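Local coordinates for Lmo0135 protein (Listeria monocytogenes EGD-e, PDB 5ISU) that probably binds peptides outside the cell as the substrate-binding component of an ABC transporter and delivers them for uptake, at residues Asn32-Ala36 with Gln108-Asn112; Trp85-Lys89 with Pro153-Ile158; Asn230-Ile234 with Val471-Arg477; Thr314-Tyr320 with Gln453-Asp459. Residue numbers count along the deposited sequence, not the author numbering.

Interaction 1: residues Asn32-Ala36 with Gln108-Asn112; sequences NPNYA and QNSPN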
loop_
_atom_site.group_PDB
_atom_site.type_symbol
_atom_site.label_atom_id
_atom_site.label_comp_id
_atom_site.label_asym_id
_atom_site.label_seq_id
_atom_site.Cartn_x
_atom_site.Cartn_y
_atom_site.Cartn_z
ATOM N N ASN A 32 -12.646 11.304 0.019
ATOM C CA ASN A 32 -13.252 11.086 1.331
ATOM C C ASN A 32 -12.549 9.858 1.921
ATOM O O ASN A 32 -12.606 8.773 1.336
ATOM C CB ASN A 32 -14.768 10.862 1.168
ATOM C CG ASN A 32 -15.513 10.791 2.502
ATOM O OD1 ASN A 32 -15.143 10.048 3.411
ATOM N ND2 ASN A 32 -16.582 11.552 2.606
ATOM N N PRO A 33 -11.886 10.021 3.078
ATOM C CA PRO A 33 -11.112 8.926 3.679
ATOM C C PRO A 33 -11.874 7.665 4.039
ATOM O O PRO A 33 -11.250 6.633 4.277
ATOM C CB PRO A 33 -10.510 9.565 4.927
ATOM C CG PRO A 33 -11.378 10.707 5.236
ATOM C CD PRO A 33 -11.841 11.235 3.918
ATOM N N ASN A 34 -13.194 7.747 4.129
ATOM C CA ASN A 34 -13.996 6.544 4.388
ATOM C C ASN A 34 -14.027 5.629 3.148
ATOM O O ASN A 34 -14.381 4.472 3.262
ATOM C CB ASN A 34 -15.449 6.906 4.783
ATOM C CG ASN A 34 -15.578 7.417 6.209
ATOM O OD1 ASN A 34 -14.598 7.697 6.877
ATOM N ND2 ASN A 34 -16.811 7.527 6.681
ATOM N N TYR A 35 -13.647 6.148 1.978
ATOM C CA TYR A 35 -13.698 5.362 0.737
ATOM C C TYR A 35 -12.414 5.376 -0.096
ATOM O O TYR A 35 -12.198 4.465 -0.886
ATOM C CB TYR A 35 -14.877 5.856 -0.123
ATOM C CG TYR A 35 -16.183 5.845 0.650
ATOM C CD1 TYR A 35 -16.933 4.678 0.769
ATOM C CD2 TYR A 35 -16.638 6.991 1.306
ATOM C CE1 TYR A 35 -18.102 4.658 1.504
ATOM C CE2 TYR A 35 -17.803 6.983 2.038
ATOM C CZ TYR A 35 -18.529 5.812 2.146
ATOM O OH TYR A 35 -19.692 5.801 2.876
ATOM N N ALA A 36 -11.550 6.381 0.084
ATOM C CA ALA A 36 -10.341 6.480 -0.750
ATOM C C ALA A 36 -9.471 5.223 -0.732
ATOM O O ALA A 36 -9.092 4.766 0.329
ATOM C CB ALA A 36 -9.509 7.690 -0.345
ATOM N N GLN A 108 -23.640 2.488 4.357
ATOM C CA GLN A 108 -22.657 3.381 3.723
ATOM C C GLN A 108 -21.631 2.635 2.840
ATOM O O GLN A 108 -20.888 3.284 2.083
ATOM C CB GLN A 108 -21.926 4.236 4.782
ATOM C CG GLN A 108 -22.819 5.159 5.620
ATOM C CD GLN A 108 -23.532 6.253 4.819
ATOM O OE1 GLN A 108 -23.209 6.518 3.652
ATOM N NE2 GLN A 108 -24.511 6.899 5.455
ATOM N N ASN A 109 -21.591 1.293 2.937
ATOM C CA ASN A 109 -20.653 0.464 2.154
ATOM C C ASN A 109 -19.200 0.935 2.252
ATOM O O ASN A 109 -18.537 1.102 1.217
ATOM C CB ASN A 109 -21.040 0.432 0.665
ATOM C CG ASN A 109 -22.337 -0.303 0.395
ATOM O OD1 ASN A 109 -22.656 -1.324 1.030
ATOM N ND2 ASN A 109 -23.075 0.184 -0.604
ATOM N N SER A 110 -18.711 1.178 3.466
ATOM C CA SER A 110 -17.309 1.601 3.632
ATOM C C SER A 110 -16.389 0.395 3.509
ATOM O O SER A 110 -16.585 -0.576 4.218
ATOM C CB SER A 110 -17.045 2.290 4.982
ATOM O OG SER A 110 -15.678 2.766 5.040
ATOM N N PRO A 111 -15.350 0.475 2.642
ATOM C CA PRO A 111 -14.459 -0.676 2.496
ATOM C C PRO A 111 -13.621 -1.031 3.736
ATOM O O PRO A 111 -13.132 -2.152 3.816
ATOM C CB PRO A 111 -13.571 -0.303 1.297
ATOM C CG PRO A 111 -13.702 1.171 1.126
ATOM C CD PRO A 111 -15.056 1.533 1.652
ATOM N N ASN A 112 -13.511 -0.125 4.708
ATOM C CA ASN A 112 -12.715 -0.367 5.933
ATOM C C ASN A 112 -13.545 -0.855 7.125
ATOM O O ASN A 112 -13.019 -0.982 8.240
ATOM C CB ASN A 112 -11.996 0.919 6.357
ATOM C CG ASN A 112 -11.183 1.537 5.238
ATOM O OD1 ASN A 112 -11.154 2.758 5.098
ATOM N ND2 ASN A 112 -10.555 0.702 4.409
#
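An Asx turn shapes the loop 32-36, which meets the loop 108-112 through two hydroxyl-to-carbonyl hydrogen bonds, a worked example of how irregular segments are tied together without a strand pairing. The turn comes first: Asn32 OD1 accepts from Asn34 N at 3.1 Å, and Asn32 O takes both Tyr35 N and Ala36 N at 2.9 Å. Folded in this way, 32-36 presents two groups to 108-112. Ser110 OG donates to Asn34 O (2.8 Å), and Tyr35 OH donates to Gln108 O (2.9 Å), so each segment supplies one hydroxyl and one carbonyl. Tyr35 has the most surface covered; its ring lies along the loop, with CD1 3.8 Å from Pro111 CD and CE1 3.8 Å from Ser110 CA. The turn follows strand 19-24 and leads to helix 39-48, on which Ala36 packs. The partner loop leaves helix 93-104, whose Ser102 bonds the Asn34 amide and whose Ile103 touches both Asn34 and Ser110.

Interaction 2: residues Trp85-Lys89 with Pro153-Ile158; sequences WHDGK and PIPKHI. With EDO (1,2-ethanediol), chain B.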
loop_
_atom_site.group_PDB
_atom_site.type_symbol
_atom_site.label_atom_id
_atom_site.label_comp_id
_atom_site.label_asym_id
_atom_site.label_seq_id
_atom_site.Cartn_x
_atom_site.Cartn_y
_atom_site.Cartn_z
ATOM N N TRP A 85 -11.506 22.576 11.519
ATOM C CA TRP A 85 -11.662 22.121 10.139
ATOM C C TRP A 85 -11.434 23.355 9.259
ATOM O O TRP A 85 -11.329 24.475 9.788
ATOM C CB TRP A 85 -13.081 21.583 9.882
ATOM C CG TRP A 85 -13.397 20.370 10.616
ATOM C CD1 TRP A 85 -14.115 20.274 11.768
ATOM C CD2 TRP A 85 -12.999 19.034 10.271
ATOM N NE1 TRP A 85 -14.203 18.963 12.159
ATOM C CE2 TRP A 85 -13.525 18.178 11.259
ATOM C CE3 TRP A 85 -12.257 18.483 9.221
ATOM C CZ2 TRP A 85 -13.340 16.792 11.229
ATOM C CZ3 TRP A 85 -12.069 17.101 9.185
ATOM C CH2 TRP A 85 -12.620 16.268 10.192
ATOM N N HIS A 86 -11.402 23.169 7.932
ATOM C CA HIS A 86 -11.133 24.284 6.997
ATOM C C HIS A 86 -12.166 25.415 6.985
ATOM O O HIS A 86 -11.847 26.535 6.616
ATOM C CB HIS A 86 -10.906 23.774 5.563
ATOM C CG HIS A 86 -9.703 22.901 5.429
ATOM N ND1 HIS A 86 -9.604 21.895 4.492
ATOM C CD2 HIS A 86 -8.578 22.831 6.178
ATOM C CE1 HIS A 86 -8.446 21.281 4.635
ATOM N NE2 HIS A 86 -7.802 21.832 5.651
ATOM N N ASP A 87 -13.395 25.108 7.391
ATOM C CA ASP A 87 -14.464 26.103 7.450
ATOM C C ASP A 87 -14.579 26.772 8.831
ATOM O O ASP A 87 -15.535 27.507 9.075
ATOM C CB ASP A 87 -15.797 25.471 7.011
ATOM C CG ASP A 87 -16.152 24.229 7.812
ATOM O OD1 ASP A 87 -15.492 23.976 8.850
ATOM O OD2 ASP A 87 -17.097 23.504 7.409
ATOM N N GLY A 88 -13.626 26.503 9.732
ATOM C CA GLY A 88 -13.595 27.148 11.045
ATOM C C GLY A 88 -14.268 26.428 12.205
ATOM O O GLY A 88 -14.082 26.830 13.357
ATOM N N LYS A 89 -15.075 25.402 11.916
ATOM C CA LYS A 89 -15.730 24.620 12.970
ATOM C C LYS A 89 -14.684 23.825 13.739
ATOM O O LYS A 89 -13.670 23.428 13.168
ATOM C CB LYS A 89 -16.758 23.641 12.392
ATOM C CG LYS A 89 -18.039 24.279 11.860
ATOM C CD LYS A 89 -18.892 25.004 12.918
ATOM C CE LYS A 89 -19.312 24.129 14.118
ATOM N NZ LYS A 89 -20.172 22.945 13.813
ATOM N N PRO A 153 -10.227 11.396 10.394
ATOM C CA PRO A 153 -11.622 11.696 10.660
ATOM C C PRO A 153 -12.278 12.574 9.596
ATOM O O PRO A 153 -11.583 13.292 8.843
ATOM C CB PRO A 153 -11.578 12.439 12.003
ATOM C CG PRO A 153 -10.212 12.972 12.112
ATOM C CD PRO A 153 -9.332 11.992 11.398
ATOM N N ILE A 154 -13.606 12.461 9.507
ATOM C CA ILE A 154 -14.406 13.313 8.609
ATOM C C ILE A 154 -15.275 14.235 9.484
ATOM O O ILE A 154 -15.418 13.996 10.671
ATOM C CB ILE A 154 -15.194 12.515 7.539
ATOM C CG1 ILE A 154 -16.234 11.564 8.152
ATOM C CG2 ILE A 154 -14.219 11.724 6.684
ATOM C CD1 ILE A 154 -17.072 10.841 7.110
ATOM N N PRO A 155 -15.776 15.337 8.921
ATOM C CA PRO A 155 -16.538 16.258 9.771
ATOM C C PRO A 155 -18.021 15.897 9.962
ATOM O O PRO A 155 -18.742 15.672 8.992
ATOM C CB PRO A 155 -16.369 17.598 9.070
ATOM C CG PRO A 155 -16.046 17.277 7.661
ATOM C CD PRO A 155 -15.397 15.940 7.631
ATOM N N LYS A 156 -18.448 15.860 11.222
ATOM C CA LYS A 156 -19.816 15.543 11.585
ATOM C C LYS A 156 -20.773 16.639 11.070
ATOM O O LYS A 156 -21.779 16.335 10.418
ATOM C CB LYS A 156 -19.906 15.374 13.111
ATOM C CG LYS A 156 -21.286 15.069 13.702
ATOM C CD LYS A 156 -21.155 14.879 15.212
ATOM C CE LYS A 156 -22.494 14.732 15.932
ATOM N NZ LYS A 156 -23.246 13.509 15.536
ATOM N N HIS A 157 -20.419 17.910 11.288
ATOM C CA HIS A 157 -21.288 19.007 10.851
ATOM C C HIS A 157 -21.586 19.003 9.330
ATOM O O HIS A 157 -22.569 19.584 8.886
ATOM C CB HIS A 157 -20.733 20.370 11.299
ATOM C CG HIS A 157 -19.546 20.838 10.514
ATOM N ND1 HIS A 157 -18.262 20.418 10.781
ATOM C CD2 HIS A 157 -19.454 21.709 9.481
ATOM C CE1 HIS A 157 -17.432 20.988 9.926
ATOM N NE2 HIS A 157 -18.127 21.789 9.137
ATOM N N ILE A 158 -20.740 18.330 8.556
ATOM C CA ILE A 158 -20.909 18.224 7.103
ATOM C C ILE A 158 -21.702 16.972 6.697
ATOM O O ILE A 158 -22.611 17.056 5.882
ATOM C CB ILE A 158 -19.533 18.156 6.381
ATOM C CG1 ILE A 158 -18.684 19.414 6.648
ATOM C CG2 ILE A 158 -19.692 17.957 4.876
ATOM C CD1 ILE A 158 -19.295 20.721 6.194
HETATM C C1 EDO B . -23.647 9.595 14.944
HETATM O O1 EDO B . -23.486 8.644 13.888
HETATM C C2 EDO B . -22.517 9.424 15.948
HETATM O O2 EDO B . -22.049 10.704 16.373
#
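A type I beta turn, Trp85 to Gly88, faces the start of a short helix in this solute-binding fold of family 5, and three side chains carry most of the contact: Trp85, His157 and Lys89. Trp85 has the largest share. Its indole lies against the proline-rich approach to the helix, with Pro155 CB 3.8 Å from the centroid of the six-membered ring and almost straight above it, a CH-pi contact. The far edge of the indole reaches the preceding backbone, CH2 of Trp85 lying 3.4 Å from Pro153 O. Its NE1 is held by Asp95 of helix 93-104, whose carboxylate also receives Lys156 N, so one acidic residue serves both segments. Pro155 occupies the N-cap position, and His157 projects from the first turn of the helix towards the beta turn. Lys89 covers the imidazole with its aliphatic part, CG standing 3.7 Å from the centroid of the His157 ring in a second CH-pi contact. The polar link is short: His157 NE2 donates to Asp87 OD2 at 2.6 Å, with a nearly linear N-H...O angle of 170°.

Interaction 3: residues Asn230-Ile234 with Val471-Arg477; sequences NLKSI and VLALDSR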
loop_
_atom_site.group_PDB
_atom_site.type_symbol
_atom_site.label_atom_id
_atom_site.label_comp_id
_atom_site.label_asym_id
_atom_site.label_seq_id
_atom_site.Cartn_x
_atom_site.Cartn_y
_atom_site.Cartn_z
ATOM N N ASN A 230 6.538 20.627 -10.986
ATOM C CA ASN A 230 7.636 20.760 -10.022
ATOM C C ASN A 230 7.994 19.470 -9.278
ATOM O O ASN A 230 9.097 19.362 -8.747
ATOM C CB ASN A 230 7.241 21.779 -8.962
ATOM C CG ASN A 230 6.943 23.144 -9.536
ATOM O OD1 ASN A 230 5.823 23.641 -9.408
ATOM N ND2 ASN A 230 7.925 23.740 -10.204
ATOM N N LEU A 231 7.060 18.518 -9.238
ATOM C CA LEU A 231 7.216 17.285 -8.473
ATOM C C LEU A 231 6.371 16.159 -9.048
ATOM O O LEU A 231 5.230 16.367 -9.416
ATOM C CB LEU A 231 6.765 17.520 -7.002
ATOM C CG LEU A 231 6.540 16.262 -6.116
ATOM C CD1 LEU A 231 7.813 15.444 -5.970
ATOM C CD2 LEU A 231 5.986 16.631 -4.742
ATOM N N LYS A 232 6.952 14.976 -9.144
ATOM C CA LYS A 232 6.229 13.810 -9.642
ATOM C C LYS A 232 7.026 12.545 -9.405
ATOM O O LYS A 232 8.233 12.582 -9.139
ATOM C CB LYS A 232 5.992 13.917 -11.162
ATOM C CG LYS A 232 7.291 13.874 -11.973
ATOM C CD LYS A 232 7.118 14.248 -13.434
ATOM C CE LYS A 232 6.253 13.266 -14.192
ATOM N NZ LYS A 232 6.829 11.895 -14.257
ATOM N N SER A 233 6.334 11.431 -9.564
ATOM C CA SER A 233 6.925 10.110 -9.525
ATOM C C SER A 233 7.569 9.817 -10.887
ATOM O O SER A 233 7.053 10.222 -11.927
ATOM C CB SER A 233 5.847 9.079 -9.248
ATOM O OG SER A 233 5.237 9.360 -7.994
ATOM N N ILE A 234 8.685 9.093 -10.855
ATOM C CA ILE A 234 9.456 8.732 -12.027
ATOM C C ILE A 234 9.586 7.211 -12.097
ATOM O O ILE A 234 9.718 6.555 -11.074
ATOM C CB ILE A 234 10.894 9.325 -11.930
ATOM C CG1 ILE A 234 10.859 10.828 -11.659
ATOM C CG2 ILE A 234 11.711 9.037 -13.183
ATOM C CD1 ILE A 234 10.074 11.636 -12.672
ATOM N N VAL A 471 10.370 6.264 -6.785
ATOM C CA VAL A 471 11.288 7.370 -7.113
ATOM C C VAL A 471 10.517 8.649 -7.406
ATOM O O VAL A 471 9.516 8.617 -8.133
ATOM C CB VAL A 471 12.141 7.040 -8.358
ATOM C CG1 VAL A 471 13.171 8.126 -8.612
ATOM C CG2 VAL A 471 12.846 5.704 -8.189
ATOM N N LEU A 472 10.984 9.753 -6.829
ATOM C CA LEU A 472 10.420 11.073 -7.063
ATOM C C LEU A 472 11.474 11.999 -7.637
ATOM O O LEU A 472 12.667 11.881 -7.333
ATOM C CB LEU A 472 10.004 11.744 -5.763
ATOM C CG LEU A 472 8.920 11.100 -4.933
ATOM C CD1 LEU A 472 8.854 11.831 -3.603
ATOM C CD2 LEU A 472 7.587 11.110 -5.673
ATOM N N ALA A 473 11.000 12.976 -8.396
ATOM C CA ALA A 473 11.833 14.030 -8.912
ATOM C C ALA A 473 11.204 15.312 -8.370
ATOM O O ALA A 473 10.002 15.538 -8.548
ATOM C CB ALA A 473 11.848 14.023 -10.427
ATOM N N LEU A 474 12.014 16.118 -7.687
ATOM C CA LEU A 474 11.576 17.381 -7.088
ATOM C C LEU A 474 12.448 18.530 -7.591
ATOM O O LEU A 474 13.651 18.509 -7.385
ATOM C CB LEU A 474 11.698 17.321 -5.557
ATOM C CG LEU A 474 11.389 18.629 -4.812
ATOM C CD1 LEU A 474 9.954 19.021 -5.104
ATOM C CD2 LEU A 474 11.609 18.561 -3.297
ATOM N N ASP A 475 11.822 19.538 -8.199
ATOM C CA ASP A 475 12.505 20.740 -8.707
ATOM C C ASP A 475 13.500 21.239 -7.622
ATOM O O ASP A 475 13.120 21.463 -6.448
ATOM C CB ASP A 475 11.437 21.773 -9.113
ATOM C CG ASP A 475 12.004 23.115 -9.568
ATOM O OD1 ASP A 475 13.189 23.447 -9.312
ATOM O OD2 ASP A 475 11.209 23.892 -10.146
ATOM N N SER A 476 14.767 21.379 -8.028
ATOM C CA SER A 476 15.864 21.767 -7.124
ATOM C C SER A 476 15.684 23.071 -6.383
ATOM O O SER A 476 16.348 23.282 -5.389
ATOM C CB SER A 476 17.228 21.745 -7.835
ATOM O OG SER A 476 17.645 20.404 -8.015
ATOM N N ARG A 477 14.788 23.931 -6.844
ATOM C CA ARG A 477 14.500 25.177 -6.141
ATOM C C ARG A 477 13.691 24.943 -4.835
ATOM O O ARG A 477 13.533 25.872 -4.037
ATOM C CB ARG A 477 13.701 26.123 -7.039
ATOM C CG ARG A 477 14.341 26.459 -8.386
ATOM C CD ARG A 477 13.453 27.391 -9.196
ATOM N NE ARG A 477 12.087 26.880 -9.292
ATOM C CZ ARG A 477 11.049 27.544 -9.800
ATOM N NH1 ARG A 477 11.199 28.770 -10.302
ATOM N NH2 ARG A 477 9.844 26.971 -9.806
HETATM O O HOH W 1 8.623 5.421 -8.698
#
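This is antiparallel strand pairing: the short strand 231-233 lies along the end of the long strand 462-475 in a mixed sheet, joining parts of the chain more than 230 residues apart. The segment axes approach to 4.8 Å at 167°. Lys232 and Ala473 form the hydrogen-bonded pair, with Lys232 N to Ala473 O at 3.2 Å and Ala473 N to Lys232 O at 2.9 Å; the ladder continues through Asp475 N to Asn230 O (2.8 Å) and Ile234 N to Val471 O (2.9 Å). A water joins Ile234 O to Val471 N. Leu231, Ser233, Leu472 and Leu474 share one face, with Leu231 CB 4.0 Å from Leu474 CD1, while Ile234 CG1 meets Ala473 CB at 3.6 Å beside helix 217-225. Asn230 OD1 accepts from Ile21 N of strand 19-24, and Asn230 ND2 donates to Asp475 OD2 (3.3 Å). Asp475 also closes an Asx turn through Arg477 N and forms a salt bridge to Arg477, so backbone bonds set the register and polar side chains finish the strand end.

Interaction 4: residues Thr314-Tyr320 with Gln453-Asp459; sequences TDKVETY and QNTIADD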
loop_
_atom_site.group_PDB
_atom_site.type_symbol
_atom_site.label_atom_id
_atom_site.label_comp_id
_atom_site.label_asym_id
_atom_site.label_seq_id
_atom_site.Cartn_x
_atom_site.Cartn_y
_atom_site.Cartn_z
ATOM N N THR A 314 10.876 -10.943 9.427
ATOM C CA THR A 314 12.180 -11.591 9.636
ATOM C C THR A 314 12.683 -12.067 8.283
ATOM O O THR A 314 11.915 -12.614 7.508
ATOM C CB THR A 314 12.168 -12.766 10.647
ATOM O OG1 THR A 314 13.480 -13.343 10.714
ATOM C CG2 THR A 314 11.205 -13.863 10.241
ATOM N N ASP A 315 13.968 -11.844 7.999
ATOM C CA ASP A 315 14.561 -12.299 6.731
ATOM C C ASP A 315 15.193 -13.684 6.875
ATOM O O ASP A 315 15.869 -14.154 5.952
ATOM C CB ASP A 315 15.592 -11.286 6.178
ATOM C CG ASP A 315 16.873 -11.184 7.034
ATOM O OD1 ASP A 315 17.064 -11.963 8.000
ATOM O OD2 ASP A 315 17.705 -10.309 6.719
ATOM N N LYS A 316 14.968 -14.337 8.021
ATOM C CA LYS A 316 15.515 -15.655 8.288
ATOM C C LYS A 316 14.521 -16.746 7.908
ATOM O O LYS A 316 14.054 -17.508 8.752
ATOM C CB LYS A 316 15.882 -15.771 9.767
ATOM C CG LYS A 316 16.844 -14.710 10.246
ATOM C CD LYS A 316 17.111 -14.877 11.723
ATOM C CE LYS A 316 18.037 -13.795 12.229
ATOM N NZ LYS A 316 18.268 -13.980 13.679
ATOM N N VAL A 317 14.191 -16.809 6.628
ATOM C CA VAL A 317 13.285 -17.828 6.104
ATOM C C VAL A 317 13.990 -18.483 4.925
ATOM O O VAL A 317 14.987 -17.958 4.435
ATOM C CB VAL A 317 11.907 -17.236 5.648
ATOM C CG1 VAL A 317 11.134 -16.691 6.831
ATOM C CG2 VAL A 317 12.065 -16.154 4.584
ATOM N N GLU A 318 13.478 -19.615 4.463
ATOM C CA GLU A 318 14.086 -20.278 3.317
ATOM C C GLU A 318 13.892 -19.388 2.077
ATOM O O GLU A 318 12.786 -18.892 1.840
ATOM C CB GLU A 318 13.499 -21.680 3.088
ATOM C CG GLU A 318 14.108 -22.420 1.889
ATOM C CD GLU A 318 15.635 -22.469 1.924
ATOM O OE1 GLU A 318 16.210 -22.749 3.013
ATOM O OE2 GLU A 318 16.262 -22.231 0.860
ATOM N N THR A 319 14.967 -19.186 1.310
ATOM C CA THR A 319 14.917 -18.345 0.125
ATOM C C THR A 319 15.242 -19.066 -1.172
ATOM O O THR A 319 15.145 -18.457 -2.237
ATOM C CB THR A 319 15.789 -17.074 0.288
ATOM O OG1 THR A 319 17.109 -17.423 0.727
ATOM C CG2 THR A 319 15.178 -16.178 1.310
ATOM N N TYR A 320 15.593 -20.347 -1.096
ATOM C CA TYR A 320 15.865 -21.157 -2.284
ATOM C C TYR A 320 16.887 -20.515 -3.193
ATOM O O TYR A 320 16.622 -20.312 -4.377
ATOM C CB TYR A 320 14.570 -21.409 -3.062
ATOM C CG TYR A 320 13.509 -22.048 -2.218
ATOM C CD1 TYR A 320 13.512 -23.415 -2.020
ATOM C CD2 TYR A 320 12.520 -21.293 -1.597
ATOM C CE1 TYR A 320 12.579 -24.033 -1.226
ATOM C CE2 TYR A 320 11.556 -21.912 -0.807
ATOM C CZ TYR A 320 11.601 -23.294 -0.636
ATOM O OH TYR A 320 10.702 -23.979 0.124
ATOM N N GLN A 453 5.521 -17.083 8.479
ATOM C CA GLN A 453 6.530 -16.725 7.469
ATOM C C GLN A 453 7.327 -17.964 7.090
ATOM O O GLN A 453 7.589 -18.209 5.912
ATOM C CB GLN A 453 7.462 -15.587 7.961
ATOM C CG GLN A 453 6.768 -14.237 8.146
ATOM C CD GLN A 453 7.683 -13.175 8.726
ATOM O OE1 GLN A 453 8.478 -12.537 8.013
ATOM N NE2 GLN A 453 7.568 -12.964 10.027
ATOM N N ASN A 454 7.701 -18.749 8.090
ATOM C CA ASN A 454 8.419 -19.998 7.842
ATOM C C ASN A 454 7.607 -21.025 7.063
ATOM O O ASN A 454 8.139 -21.633 6.137
ATOM C CB ASN A 454 8.976 -20.581 9.146
ATOM C CG ASN A 454 10.286 -19.920 9.542
ATOM O OD1 ASN A 454 10.393 -19.254 10.570
ATOM N ND2 ASN A 454 11.269 -20.044 8.676
ATOM N N THR A 455 6.319 -21.184 7.378
ATOM C CA THR A 455 5.499 -22.171 6.656
ATOM C C THR A 455 5.309 -21.770 5.196
ATOM O O THR A 455 5.462 -22.597 4.300
ATOM C CB THR A 455 4.133 -22.392 7.308
ATOM O OG1 THR A 455 4.307 -22.720 8.694
ATOM C CG2 THR A 455 3.372 -23.528 6.612
ATOM N N ILE A 456 4.995 -20.504 4.952
ATOM C CA ILE A 456 4.830 -20.016 3.581
ATOM C C ILE A 456 6.106 -20.226 2.750
ATOM O O ILE A 456 6.038 -20.649 1.575
ATOM C CB ILE A 456 4.419 -18.514 3.566
ATOM C CG1 ILE A 456 2.988 -18.330 4.120
ATOM C CG2 ILE A 456 4.527 -17.913 2.168
ATOM C CD1 ILE A 456 1.907 -19.094 3.381
ATOM N N ALA A 457 7.255 -19.914 3.345
ATOM C CA ALA A 457 8.533 -20.073 2.656
ATOM C C ALA A 457 8.835 -21.558 2.456
ATOM O O ALA A 457 9.165 -21.974 1.360
ATOM C CB ALA A 457 9.663 -19.393 3.425
ATOM N N ASP A 458 8.696 -22.355 3.512
ATOM C CA ASP A 458 8.918 -23.805 3.405
ATOM C C ASP A 458 8.029 -24.470 2.355
ATOM O O ASP A 458 8.507 -25.323 1.629
ATOM C CB ASP A 458 8.719 -24.498 4.742
ATOM C CG ASP A 458 9.760 -24.097 5.772
ATOM O OD1 ASP A 458 10.835 -23.600 5.390
ATOM O OD2 ASP A 458 9.506 -24.294 6.978
ATOM N N ASP A 459 6.768 -24.057 2.234
ATOM C CA ASP A 459 5.858 -24.664 1.226
ATOM C C ASP A 459 5.926 -24.014 -0.155
ATOM O O ASP A 459 5.150 -24.381 -1.066
ATOM C CB ASP A 459 4.403 -24.693 1.725
ATOM C CG ASP A 459 4.157 -25.776 2.763
ATOM O OD1 ASP A 459 5.106 -26.519 3.074
ATOM O OD2 ASP A 459 3.009 -25.895 3.251
HETATM O O HOH W 2 11.626 -20.950 6.148
#
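Tyr320 OH donates to Ala457 O at 2.8 Å, reaching a carbonyl in the last turn of helix 442-458. At the other end of the contact Thr314 N donates to Gln453 OE1 (3.2 Å), an oxygen that also accepts from Ser304, while the amide nitrogen of Gln453 donates to the backbone carbonyls of Tyr312 and Tyr449. Between these two points a water accepts from Glu318 N (2.8 Å) and donates to Asp458 OD1 (2.9 Å). The general principle is a loop laid along one side of a helix: Gln453 and Ala457, one helical turn apart, point toward a segment with no regular structure of its own, with Asn454 and Asp458 beside them. The loop holds its shape partly through an ST turn, in which Thr314 OG1 accepts from Lys316 N at 3.2 Å, and through Glu318 OE2, which accepts from Tyr320 N at 2.8 Å. Packing fills the space between the polar ties. Val317 CB lies 3.8 Å from Ala457 CB, its CG1 is 4.0 Å from Gln453 CB, and Glu318 O sits 3.5 Å from Ala457 CB. Beyond the contact, Tyr320 meets Tyr281 of helix 273-281 edge-to-face, and Arg285 takes the carbonyl of Thr319.

Interactions 1 and 2 are neighbours, with centres 17 Å apart and segments that alternate along the chain. They touch directly, Pro33 CG lying 3.3 Å from Ile154 CG2, and both lean on helix 93-104, so the two loop contacts form one continuous packed region. Interaction 3 stands apart, its centre about 30 Å from that of interaction 1, but strand 19-24, which leads towards 32-36, bonds to its Asn230. Interaction 4 lies across the chain's centre from interactions 1 and 2, with centres about 35 and 47 Å away. Helix 442-458 is followed, after a short connection, by strand 462-475, linking interactions 4 and 3 across about 37 Å between centres. The ethanediol beside Lys156 is probably from the crystallisation liquor.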